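Local coordinates for uncharacterized protein (Pyrococcus furiosus, PDB 3WL4), which probably acts as a metal-dependent deacetylase of N-acetylglucosamine-containing substrates, as a member of the GlcNAc-PI de-N-acetylase family, at residues 38-43 with 146-151; 44-49 with 189-194; 62-67 with 102-107. All coordinates share one frame; numbering follows the deposited sequence.

How the interactions relate
From the N terminus, the chain leaves strand 33-38 through residues 38-43, runs into helix 43-57 with residues 44-49, and continues into strand 61-68, which pairs with strand 103-109 in interaction 3. That pairing closes the shortest loop and is nested inside both others. Interaction 1 closes a longer loop when residues 146-151, at the start of helix 149-164, return to residues 38-43, where a cadmium ion is bound. Interaction 2 closes when residues 189-194 reach helix 43-57; its segments alternate with those of interaction 1, so these two loops cross. Glu38 joins interactions 1 and 3 through backbone bonds to Ile65 and Met67, while Cys44 packs on Tyr64, tying interaction 2 to the same sheet.

Interaction 1 of 3, residues 38-43 with 146-151; sequences EPHPDD and ESHPDH. With CD (cadmium ion), chain C; TAM (tris(hydroxyethyl)aminomethane), chain K.
Pro39 and His151 bring their backbones within 5.7 Å, CA to CA, where the loop after strand 33-38 meets the first turn of helix 149-164, and a type II beta turn from His40 to Asp43 places these last two residues beside one cadmium ion, which His151 also binds. His40 ND1 and His151 NE2 each lie 2.3 Å from the cadmium. His40 has CG anti to its carbonyl carbon (chi1 -58°), which brings ND1 to the metal. Asp43 grips the ion with both carboxylate oxygens, unevenly: OD2 is 2.3 Å from the metal and OD1 2.6 Å. The side chains of Asp43 and His151 run toward each other from opposite sides, carboxylate and ring planes 85° apart, and bind at neighbouring positions. The nitrogen and one hydroxyl of a bound tris(hydroxyethyl)aminomethane occupy further positions.

In the second shell, Asp150 holds the rotation of the His40 ring with ND1 facing the metal: His40 NE2 donates to Asp150 OD2 at 2.8 Å, with an N-H...O angle of 146° and the oxygen, using its anti lone pair, somewhat out of the ring plane. Asp150 is itself anchored by the backbone nitrogens of Thr112 and Leu114. Between the ligands, within the turn, Asp43 OD2 accepts from His40 N at 2.8 Å.

Pro39 CG sits over one face of the His151 ring, 3.7 Å from its centroid in a CH-pi contact, while His259 of the second subunit meets this ring edge-to-face. His148 lies obliquely beside the His40 ring. A His-Pro-Asp-Asp loop, and a His-Pro-Asp-His sequence at the start of helix 149-164 whose last residue, His151, is the ligand, form the metal site characteristic of the GlcNAc-PI de-N-acetylase family, where zinc is the usual ion.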
loop_
_atom_site.group_PDB
_atom_site.type_symbol
_atom_site.label_atom_id
_atom_site.label_comp_id
_atom_site.label_asym_id
_atom_site.label_seq_id
_atom_site.Cartn_x
_atom_site.Cartn_y
_atom_site.Cartn_z
ATOM N N GLU A 38 -12.532 -11.677 -17.880
ATOM C CA GLU A 38 -13.465 -10.544 -17.887
ATOM C C GLU A 38 -13.324 -9.787 -16.593
ATOM O O GLU A 38 -13.248 -10.363 -15.505
ATOM C CB GLU A 38 -14.951 -10.959 -17.984
ATOM C CG GLU A 38 -15.385 -12.129 -17.040
ATOM C CD GLU A 38 -16.835 -12.561 -17.289
ATOM O OE1 GLU A 38 -17.449 -12.068 -18.195
ATOM O OE2 GLU A 38 -17.342 -13.311 -16.412
ATOM N N PRO A 39 -13.405 -8.445 -16.662
ATOM C CA PRO A 39 -13.361 -7.652 -15.399
ATOM C C PRO A 39 -14.546 -7.865 -14.501
ATOM O O PRO A 39 -14.397 -8.012 -13.293
ATOM C CB PRO A 39 -13.323 -6.187 -15.925
ATOM C CG PRO A 39 -12.656 -6.269 -17.338
ATOM C CD PRO A 39 -13.208 -7.666 -17.917
ATOM N N HIS A 40 -15.781 -7.899 -15.146
ATOM C CA HIS A 40 -16.998 -8.094 -14.370
ATOM C C HIS A 40 -17.839 -9.211 -15.049
ATOM O O HIS A 40 -17.635 -9.526 -16.210
ATOM C CB HIS A 40 -17.831 -6.768 -14.542
ATOM C CG HIS A 40 -17.085 -5.550 -14.082
ATOM N ND1 HIS A 40 -16.769 -4.545 -14.971
ATOM C CD2 HIS A 40 -16.612 -5.185 -12.854
ATOM C CE1 HIS A 40 -16.061 -3.628 -14.347
ATOM N NE2 HIS A 40 -16.010 -3.950 -13.048
ATOM N N PRO A 41 -18.848 -9.687 -14.287
ATOM C CA PRO A 41 -19.747 -10.673 -14.916
ATOM C C PRO A 41 -20.516 -9.892 -16.064
ATOM O O PRO A 41 -21.075 -8.815 -15.836
ATOM C CB PRO A 41 -20.721 -10.992 -13.801
ATOM C CG PRO A 41 -20.003 -10.673 -12.487
ATOM C CD PRO A 41 -19.126 -9.440 -12.868
ATOM N N ASP A 42 -20.406 -10.481 -17.199
ATOM C CA ASP A 42 -21.068 -10.049 -18.454
ATOM C C ASP A 42 -20.074 -9.499 -19.446
ATOM O O ASP A 42 -20.374 -9.448 -20.614
ATOM C CB ASP A 42 -22.270 -9.127 -18.385
ATOM C CG ASP A 42 -21.953 -7.651 -18.008
ATOM O OD1 ASP A 42 -20.814 -7.155 -18.270
ATOM O OD2 ASP A 42 -22.909 -6.893 -17.520
ATOM N N ASP A 43 -18.767 -9.287 -19.088
ATOM C CA ASP A 43 -17.933 -8.739 -20.096
ATOM C C ASP A 43 -17.507 -9.674 -21.203
ATOM O O ASP A 43 -17.295 -9.279 -22.347
ATOM C CB ASP A 43 -16.584 -8.141 -19.478
ATOM C CG ASP A 43 -16.835 -6.824 -18.773
ATOM O OD1 ASP A 43 -17.410 -5.840 -19.436
ATOM O OD2 ASP A 43 -16.575 -6.602 -17.555
ATOM N N GLU A 146 -10.927 4.676 -22.041
ATOM C CA GLU A 146 -11.481 3.695 -21.092
ATOM C C GLU A 146 -11.279 4.220 -19.666
ATOM O O GLU A 146 -10.109 4.381 -19.234
ATOM C CB GLU A 146 -10.770 2.356 -21.255
ATOM C CG GLU A 146 -11.225 1.308 -20.247
ATOM C CD GLU A 146 -12.790 1.217 -20.152
ATOM O OE1 GLU A 146 -13.380 1.553 -19.149
ATOM O OE2 GLU A 146 -13.256 0.703 -21.204
ATOM N N SER A 147 -12.357 4.479 -18.946
ATOM C CA SER A 147 -12.278 5.147 -17.664
ATOM C C SER A 147 -12.536 4.204 -16.477
ATOM O O SER A 147 -12.519 4.705 -15.308
ATOM C CB SER A 147 -13.347 6.208 -17.638
ATOM O OG SER A 147 -12.987 7.177 -18.678
ATOM N N HIS A 148 -12.706 2.890 -16.749
ATOM C CA HIS A 148 -12.960 2.014 -15.586
ATOM C C HIS A 148 -11.593 1.332 -15.176
ATOM O O HIS A 148 -11.071 0.567 -15.998
ATOM C CB HIS A 148 -14.025 0.941 -15.993
ATOM C CG HIS A 148 -14.602 0.317 -14.766
ATOM N ND1 HIS A 148 -15.944 0.200 -14.487
ATOM C CD2 HIS A 148 -13.936 -0.116 -13.629
ATOM C CE1 HIS A 148 -16.113 -0.301 -13.251
ATOM N NE2 HIS A 148 -14.878 -0.464 -12.708
ATOM N N PRO A 149 -11.148 1.645 -13.968
ATOM C CA PRO A 149 -9.813 1.008 -13.578
ATOM C C PRO A 149 -9.913 -0.489 -13.619
ATOM O O PRO A 149 -8.855 -1.137 -13.879
ATOM C CB PRO A 149 -9.593 1.551 -12.166
ATOM C CG PRO A 149 -11.020 1.959 -11.641
ATOM C CD PRO A 149 -11.727 2.496 -12.894
ATOM N N ASP A 150 -11.108 -1.101 -13.288
ATOM C CA ASP A 150 -11.059 -2.568 -13.297
ATOM C C ASP A 150 -10.788 -3.074 -14.722
ATOM O O ASP A 150 -10.279 -4.165 -14.938
ATOM C CB ASP A 150 -12.456 -3.179 -12.880
ATOM C CG ASP A 150 -12.862 -2.892 -11.495
ATOM O OD1 ASP A 150 -12.012 -2.562 -10.602
ATOM O OD2 ASP A 150 -14.060 -3.134 -11.140
ATOM N N HIS A 151 -11.284 -2.352 -15.756
ATOM C CA HIS A 151 -11.003 -2.814 -17.145
ATOM C C HIS A 151 -9.552 -2.624 -17.510
ATOM O O HIS A 151 -8.938 -3.552 -18.080
ATOM C CB HIS A 151 -11.910 -2.019 -18.160
ATOM C CG HIS A 151 -13.293 -2.599 -18.250
ATOM N ND1 HIS A 151 -13.864 -2.913 -19.466
ATOM C CD2 HIS A 151 -14.112 -3.032 -17.268
ATOM C CE1 HIS A 151 -15.075 -3.485 -19.218
ATOM N NE2 HIS A 151 -15.272 -3.534 -17.912
HETATM CD CD CD C . -17.269 -4.441 -17.258
HETATM C C TAM K . -20.333 -3.588 -18.112
HETATM C C1 TAM K . -20.369 -2.490 -17.103
HETATM C C2 TAM K . -19.639 -3.447 -19.405
HETATM C C3 TAM K . -21.706 -4.018 -18.442
HETATM C C4 TAM K . -19.329 -1.556 -17.531
HETATM C C5 TAM K . -18.228 -2.989 -18.937
HETATM C C6 TAM K . -22.486 -4.409 -17.297
HETATM N N TAM K . -19.519 -4.735 -17.338
HETATM O O4 TAM K . -18.263 -2.256 -16.655
HETATM O O5 TAM K . -17.714 -3.314 -20.050
HETATM O O6 TAM K . -22.727 -3.565 -16.093
#

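Interaction 2 of 3, residues 44-49 with 189-194; sequences CAIGMG and LYYTHK. With CA (calcium ion), chain E; TAM (tris(hydroxyethyl)aminomethane), chain K.
The ring of Tyr190 carries Met48 CG over one face, and the neighbouring ring of Tyr191 has Ile46 CG2 at its edge, in plane, and Tyr190 CD2 over one face. Both tyrosines lie where strand 186-190, outermost in the chain's five-stranded parallel sheet, gives way to a loop, and they pack on helix 43-57 of this Rossmann-like alpha/beta fold. Gly47 is the point of closest backbone approach. Its CA is 3.7 Å from Tyr190 CD2 and equally far from Tyr191 CE1, oblique to both rings, and with no side chain in the way the helix can settle directly against the pair.

Tyr190 has CG between its backbone N and carbonyl carbon (chi1 62°), which turns the ring toward the helix. There the Met48 selenium, in a selenomethionine, makes a Met-aromatic contact, 3.8 Å from Tyr190 CD1 and 38° off the ring normal when measured to the centroid. The two side chains cross at about a right angle. At the far end of the ring, the hydroxyl is hydrogen-bonded to the backbone oxygen of Ile37, so the phenol is pinned to the central strand as well as packed on the helix.

Tyr191 adopts a left-handed backbone conformation, and its ring presents a face to the rim of Tyr190. Ile46 CG2 lies 3.5 Å from Tyr191 OH, and this hydroxyl is hydrogen-bonded to Asp43 OD1, a ligand of the cadmium, making Tyr191 a second-shell residue of the metal site. Ile46 CD1 touches the bound amine, tris(hydroxyethyl)aminomethane, at 3.6 Å from its C3. Farther along the loop, His193 NE2 binds a calcium ion at 2.3 Å, among whose other ligands are three waters and Asp265 OD2 of the second subunit.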
loop_
_atom_site.group_PDB
_atom_site.type_symbol
_atom_site.label_atom_id
_atom_site.label_comp_id
_atom_site.label_asym_id
_atom_site.label_seq_id
_atom_site.Cartn_x
_atom_site.Cartn_y
_atom_site.Cartn_z
ATOM N N CYS A 44 -17.372 -10.965 -20.908
ATOM C CA CYS A 44 -17.013 -11.991 -21.987
ATOM C C CYS A 44 -18.230 -12.006 -22.967
ATOM O O CYS A 44 -17.960 -11.957 -24.156
ATOM C CB CYS A 44 -16.912 -13.378 -21.395
ATOM S SG CYS A 44 -15.214 -13.442 -20.583
ATOM N N ALA A 45 -19.460 -12.018 -22.409
ATOM C CA ALA A 45 -20.615 -12.048 -23.357
ATOM C C ALA A 45 -20.686 -10.796 -24.189
ATOM O O ALA A 45 -20.918 -10.863 -25.427
ATOM C CB ALA A 45 -21.907 -12.211 -22.575
ATOM N N ILE A 46 -20.457 -9.623 -23.554
ATOM C CA ILE A 46 -20.532 -8.351 -24.331
ATOM C C ILE A 46 -19.425 -8.222 -25.336
ATOM O O ILE A 46 -19.584 -7.849 -26.509
ATOM C CB ILE A 46 -20.616 -7.166 -23.403
ATOM C CG1 ILE A 46 -21.857 -7.167 -22.520
ATOM C CG2 ILE A 46 -20.458 -5.812 -24.177
ATOM C CD1 ILE A 46 -21.870 -6.221 -21.328
ATOM N N GLY A 47 -18.178 -8.491 -24.836
ATOM C CA GLY A 47 -17.009 -8.237 -25.730
ATOM C C GLY A 47 -16.874 -9.255 -26.839
ATOM O O GLY A 47 -16.401 -8.957 -27.941
HETATM N N MSE A 48 -17.262 -10.511 -26.541
HETATM C CA MSE A 48 -16.863 -11.566 -27.440
HETATM C C MSE A 48 -17.788 -12.784 -27.440
HETATM O O MSE A 48 -17.376 -13.889 -27.726
HETATM C CB MSE A 48 -15.337 -12.037 -27.290
HETATM C CG MSE A 48 -15.086 -12.557 -25.947
HETATM SE SE MSE A 48 -13.235 -13.250 -25.871
HETATM C CE MSE A 48 -13.499 -14.654 -27.193
ATOM N N GLY A 49 -19.044 -12.556 -27.004
ATOM C CA GLY A 49 -20.001 -13.679 -26.864
ATOM C C GLY A 49 -20.203 -14.523 -28.179
ATOM O O GLY A 49 -20.278 -15.763 -28.149
ATOM N N LEU A 189 -6.825 -9.549 -27.729
ATOM C CA LEU A 189 -7.437 -8.450 -26.867
ATOM C C LEU A 189 -8.753 -8.102 -27.498
ATOM O O LEU A 189 -8.808 -7.727 -28.712
ATOM C CB LEU A 189 -6.525 -7.237 -26.867
ATOM C CG LEU A 189 -5.103 -7.638 -26.313
ATOM C CD1 LEU A 189 -4.277 -6.325 -26.365
ATOM C CD2 LEU A 189 -5.223 -8.126 -24.869
ATOM N N TYR A 190 -9.800 -8.141 -26.682
ATOM C CA TYR A 190 -11.149 -7.647 -27.155
ATOM C C TYR A 190 -11.399 -6.276 -26.599
ATOM O O TYR A 190 -10.518 -5.691 -25.933
ATOM C CB TYR A 190 -12.256 -8.657 -26.819
ATOM C CG TYR A 190 -12.509 -8.964 -25.378
ATOM C CD1 TYR A 190 -11.750 -9.965 -24.671
ATOM C CD2 TYR A 190 -13.448 -8.195 -24.685
ATOM C CE1 TYR A 190 -12.083 -10.229 -23.369
ATOM C CE2 TYR A 190 -13.746 -8.448 -23.352
ATOM C CZ TYR A 190 -13.056 -9.468 -22.673
ATOM O OH TYR A 190 -13.381 -9.754 -21.357
ATOM N N TYR A 191 -12.575 -5.667 -26.852
ATOM C CA TYR A 191 -12.774 -4.283 -26.479
ATOM C C TYR A 191 -11.694 -3.384 -27.011
ATOM O O TYR A 191 -11.072 -2.594 -26.233
ATOM C CB TYR A 191 -13.014 -4.062 -24.957
ATOM C CG TYR A 191 -14.243 -4.613 -24.259
ATOM C CD1 TYR A 191 -15.508 -4.575 -24.873
ATOM C CD2 TYR A 191 -14.157 -5.034 -22.925
ATOM C CE1 TYR A 191 -16.618 -4.935 -24.200
ATOM C CE2 TYR A 191 -15.331 -5.462 -22.218
ATOM C CZ TYR A 191 -16.550 -5.374 -22.911
ATOM O OH TYR A 191 -17.641 -5.652 -22.183
ATOM N N THR A 192 -11.434 -3.508 -28.326
ATOM C CA THR A 192 -10.269 -2.821 -28.918
ATOM C C THR A 192 -10.635 -1.847 -29.987
ATOM O O THR A 192 -11.561 -2.109 -30.817
ATOM C CB THR A 192 -9.241 -3.885 -29.407
ATOM O OG1 THR A 192 -8.081 -3.159 -29.879
ATOM C CG2 THR A 192 -9.792 -4.716 -30.600
ATOM N N HIS A 193 -9.959 -0.710 -30.021
ATOM C CA HIS A 193 -10.072 0.263 -31.141
ATOM C C HIS A 193 -9.145 -0.122 -32.295
ATOM O O HIS A 193 -9.296 0.511 -33.392
ATOM C CB HIS A 193 -9.791 1.666 -30.552
ATOM C CG HIS A 193 -9.469 2.801 -31.488
ATOM N ND1 HIS A 193 -8.279 3.487 -31.522
ATOM C CD2 HIS A 193 -10.325 3.428 -32.375
ATOM C CE1 HIS A 193 -8.391 4.470 -32.414
ATOM N NE2 HIS A 193 -9.604 4.439 -32.971
ATOM N N LYS A 194 -8.205 -1.062 -32.074
ATOM C CA LYS A 194 -7.220 -1.352 -33.138
ATOM C C LYS A 194 -7.279 -2.842 -33.405
ATOM O O LYS A 194 -6.272 -3.594 -33.307
ATOM C CB LYS A 194 -5.788 -0.892 -32.697
ATOM C CG LYS A 194 -5.646 0.644 -32.673
ATOM C CD LYS A 194 -5.688 1.263 -34.090
ATOM C CE LYS A 194 -5.404 2.785 -34.011
ATOM N NZ LYS A 194 -5.499 3.203 -35.431
HETATM CA CA CA E . -10.651 6.017 -34.353
HETATM C C TAM K . -20.333 -3.588 -18.112
HETATM C C1 TAM K . -20.369 -2.490 -17.103
HETATM C C2 TAM K . -19.639 -3.447 -19.405
HETATM C C3 TAM K . -21.706 -4.018 -18.442
HETATM C C4 TAM K . -19.329 -1.556 -17.531
HETATM C C5 TAM K . -18.228 -2.989 -18.937
HETATM C C6 TAM K . -22.486 -4.409 -17.297
HETATM N N TAM K . -19.519 -4.735 -17.338
HETATM O O4 TAM K . -18.263 -2.256 -16.655
HETATM O O5 TAM K . -17.714 -3.314 -20.050
HETATM O O6 TAM K . -22.727 -3.565 -16.093
HETATM O O HOH W 1 -10.013 7.314 -36.110
HETATM O O HOH W 2 -8.381 6.088 -33.992
HETATM O O HOH W 3 -12.611 4.785 -35.056
#

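Interaction 3 of 3, residues 62-67 with 102-107; sequences VIYICM and RKIYWL. With HE2 (hexan-1-ol), chain O.
From Tyr64 and Ile104 to Met67 and Leu107 the pairing is close: strands 62-67 and 103-107 run parallel, 4.6 Å apart at their axes and inclined by 16°. Four backbone bonds follow one another here. Tyr64 N donates to Lys103 O, Tyr105 N to Tyr64 O, Cys66 N to Tyr105 O and Leu107 N to Cys66 O, all nearly straight. On one face, Tyr64 and Ile104 lie side by side, Cys66 SG touches Trp106 CZ3 at 3.7 Å in an oblique sulfur-aromatic contact, and Trp106 makes a cation-pi contact with Arg89. The other face, toward helix 118-131, holds Ile63 CG2 in the plane of the Tyr105 ring, at its edge, 3.8 Å from CD2. With CG anti to its carbonyl carbon (chi1 -72°), Tyr105 also sets this edge beside Tyr64 O. Leu107 packs its CG on Ile65 CG2 and its CD1 on Met67 CE, at 3.6 Å. The strands, connected along the chain by helix 81-99, form a beta-alpha-beta unit, and 103-109 is an outermost strand of the chain's parallel sheet.

Toward Val62 and the exposed Arg102 the pairing opens. Instead of a direct backbone bond, a water donates to Val62 O at 2.6 Å and accepts from Arg102 N at 2.8 Å. Lys103 N is buried without a partner, whereas Lys103 NZ forms a salt bridge with Glu131 OE2, which is also hydrogen-bonded to Tyr105 OH. A bound hexanol meets the backbone edge at Ile104: Ile104 N donates to its oxygen OAB at 2.9 Å and 174°, and hexanol CAG lies 3.8 Å from Ile104 CD1.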
loop_
_atom_site.group_PDB
_atom_site.type_symbol
_atom_site.label_atom_id
_atom_site.label_comp_id
_atom_site.label_asym_id
_atom_site.label_seq_id
_atom_site.Cartn_x
_atom_site.Cartn_y
_atom_site.Cartn_z
ATOM N N VAL A 62 -13.892 -23.528 -23.530
ATOM C CA VAL A 62 -13.766 -22.071 -23.169
ATOM C C VAL A 62 -14.049 -22.028 -21.719
ATOM O O VAL A 62 -15.052 -22.490 -21.115
ATOM C CB VAL A 62 -14.807 -21.247 -23.905
ATOM C CG1 VAL A 62 -14.692 -19.777 -23.343
ATOM C CG2 VAL A 62 -14.624 -21.323 -25.441
ATOM N N ILE A 63 -13.053 -21.402 -20.946
ATOM C CA ILE A 63 -13.134 -21.213 -19.490
ATOM C C ILE A 63 -13.059 -19.689 -19.192
ATOM O O ILE A 63 -12.291 -19.026 -19.877
ATOM C CB ILE A 63 -11.853 -21.907 -18.864
ATOM C CG1 ILE A 63 -12.012 -23.468 -19.073
ATOM C CG2 ILE A 63 -11.848 -21.604 -17.382
ATOM C CD1 ILE A 63 -10.584 -24.086 -18.846
ATOM N N TYR A 64 -13.883 -19.283 -18.271
ATOM C CA TYR A 64 -13.804 -17.813 -17.887
ATOM C C TYR A 64 -12.969 -17.693 -16.588
ATOM O O TYR A 64 -12.983 -18.565 -15.699
ATOM C CB TYR A 64 -15.143 -17.304 -17.496
ATOM C CG TYR A 64 -16.128 -17.101 -18.646
ATOM C CD1 TYR A 64 -15.782 -17.369 -19.958
ATOM C CD2 TYR A 64 -17.373 -16.607 -18.270
ATOM C CE1 TYR A 64 -16.787 -17.109 -21.012
ATOM C CE2 TYR A 64 -18.333 -16.300 -19.286
ATOM C CZ TYR A 64 -17.969 -16.565 -20.558
ATOM O OH TYR A 64 -18.933 -16.307 -21.552
ATOM N N ILE A 65 -12.261 -16.535 -16.533
ATOM C CA ILE A 65 -11.819 -16.010 -15.209
ATOM C C ILE A 65 -12.548 -14.675 -15.034
ATOM O O ILE A 65 -12.371 -13.833 -15.977
ATOM C CB ILE A 65 -10.289 -15.785 -15.166
ATOM C CG1 ILE A 65 -9.563 -17.132 -15.295
ATOM C CG2 ILE A 65 -9.947 -15.198 -13.755
ATOM C CD1 ILE A 65 -8.001 -16.938 -15.424
ATOM N N CYS A 66 -13.300 -14.507 -13.976
ATOM C CA CYS A 66 -13.975 -13.192 -13.710
ATOM C C CYS A 66 -13.230 -12.571 -12.561
ATOM O O CYS A 66 -13.140 -13.113 -11.513
ATOM C CB CYS A 66 -15.432 -13.475 -13.434
ATOM S SG CYS A 66 -16.372 -11.922 -13.397
HETATM N N MSE A 67 -12.728 -11.362 -12.850
HETATM C CA MSE A 67 -11.832 -10.769 -11.822
HETATM C C MSE A 67 -12.530 -10.216 -10.651
HETATM O O MSE A 67 -11.994 -10.301 -9.549
HETATM C CB MSE A 67 -11.179 -9.519 -12.492
HETATM C CG MSE A 67 -10.411 -9.769 -13.804
HETATM SE SE MSE A 67 -8.959 -11.086 -13.638
HETATM C CE MSE A 67 -7.755 -10.112 -12.510
ATOM N N ARG A 102 -18.430 -24.031 -19.706
ATOM C CA ARG A 102 -18.770 -24.899 -18.589
ATOM C C ARG A 102 -17.917 -24.674 -17.362
ATOM O O ARG A 102 -18.180 -25.341 -16.375
ATOM C CB ARG A 102 -18.533 -26.397 -18.984
ATOM C CG ARG A 102 -19.440 -26.771 -20.267
ATOM C CD ARG A 102 -19.252 -28.170 -20.955
ATOM N NE ARG A 102 -17.876 -28.667 -21.201
ATOM C CZ ARG A 102 -16.876 -28.174 -21.991
ATOM N NH1 ARG A 102 -16.930 -27.003 -22.660
ATOM N NH2 ARG A 102 -15.728 -28.878 -22.061
ATOM N N LYS A 103 -16.992 -23.683 -17.362
ATOM C CA LYS A 103 -16.209 -23.520 -16.103
ATOM C C LYS A 103 -15.880 -22.007 -15.945
ATOM O O LYS A 103 -15.476 -21.360 -16.951
ATOM C CB LYS A 103 -14.929 -24.311 -16.157
ATOM C CG LYS A 103 -14.070 -24.192 -14.900
ATOM C CD LYS A 103 -12.765 -25.064 -15.008
ATOM C CE LYS A 103 -12.841 -26.550 -15.269
ATOM N NZ LYS A 103 -11.360 -27.120 -14.927
ATOM N N ILE A 104 -16.117 -21.550 -14.723
ATOM C CA ILE A 104 -15.849 -20.102 -14.422
ATOM C C ILE A 104 -15.014 -20.131 -13.129
ATOM O O ILE A 104 -15.434 -20.675 -12.099
ATOM C CB ILE A 104 -17.147 -19.332 -14.171
ATOM C CG1 ILE A 104 -18.009 -19.346 -15.475
ATOM C CG2 ILE A 104 -16.712 -17.857 -13.790
ATOM C CD1 ILE A 104 -19.427 -18.840 -15.150
ATOM N N TYR A 105 -13.862 -19.427 -13.154
ATOM C CA TYR A 105 -13.122 -19.129 -11.891
ATOM C C TYR A 105 -13.494 -17.696 -11.449
ATOM O O TYR A 105 -13.335 -16.759 -12.282
ATOM C CB TYR A 105 -11.647 -19.138 -12.157
ATOM C CG TYR A 105 -11.026 -20.521 -12.408
ATOM C CD1 TYR A 105 -10.416 -21.210 -11.355
ATOM C CD2 TYR A 105 -11.020 -21.102 -13.732
ATOM C CE1 TYR A 105 -9.832 -22.444 -11.568
ATOM C CE2 TYR A 105 -10.396 -22.348 -13.937
ATOM C CZ TYR A 105 -9.814 -22.932 -12.837
ATOM O OH TYR A 105 -9.158 -24.218 -13.047
ATOM N N TRP A 106 -13.876 -17.592 -10.246
ATOM C CA TRP A 106 -14.258 -16.292 -9.672
ATOM C C TRP A 106 -13.163 -15.804 -8.751
ATOM O O TRP A 106 -12.933 -16.388 -7.682
ATOM C CB TRP A 106 -15.513 -16.471 -8.820
ATOM C CG TRP A 106 -16.746 -16.907 -9.653
ATOM C CD1 TRP A 106 -17.206 -18.208 -9.763
ATOM C CD2 TRP A 106 -17.586 -16.077 -10.453
ATOM N NE1 TRP A 106 -18.419 -18.175 -10.553
ATOM C CE2 TRP A 106 -18.588 -16.904 -10.996
ATOM C CE3 TRP A 106 -17.599 -14.715 -10.709
ATOM C CZ2 TRP A 106 -19.641 -16.384 -11.809
ATOM C CZ3 TRP A 106 -18.608 -14.165 -11.536
ATOM C CH2 TRP A 106 -19.601 -15.022 -12.037
ATOM N N LEU A 107 -12.478 -14.746 -9.133
ATOM C CA LEU A 107 -11.417 -14.241 -8.190
ATOM C C LEU A 107 -11.990 -13.522 -7.047
ATOM O O LEU A 107 -11.265 -13.404 -6.002
ATOM C CB LEU A 107 -10.377 -13.303 -8.916
ATOM C CG LEU A 107 -9.670 -13.949 -10.101
ATOM C CD1 LEU A 107 -8.521 -13.001 -10.465
ATOM C CD2 LEU A 107 -9.131 -15.350 -9.822
HETATM C CAA HE2 O . -23.116 -22.597 -16.405
HETATM C CAC HE2 O . -21.487 -22.412 -16.190
HETATM C CAE HE2 O . -21.109 -23.087 -14.830
HETATM C CAG HE2 O . -19.922 -22.441 -14.084
HETATM C CAF HE2 O . -19.576 -23.296 -12.884
HETATM C CAD HE2 O . -18.276 -22.781 -12.353
HETATM O OAB HE2 O . -17.144 -23.470 -12.808
HETATM O O HOH W 4 -15.976 -24.873 -20.643
#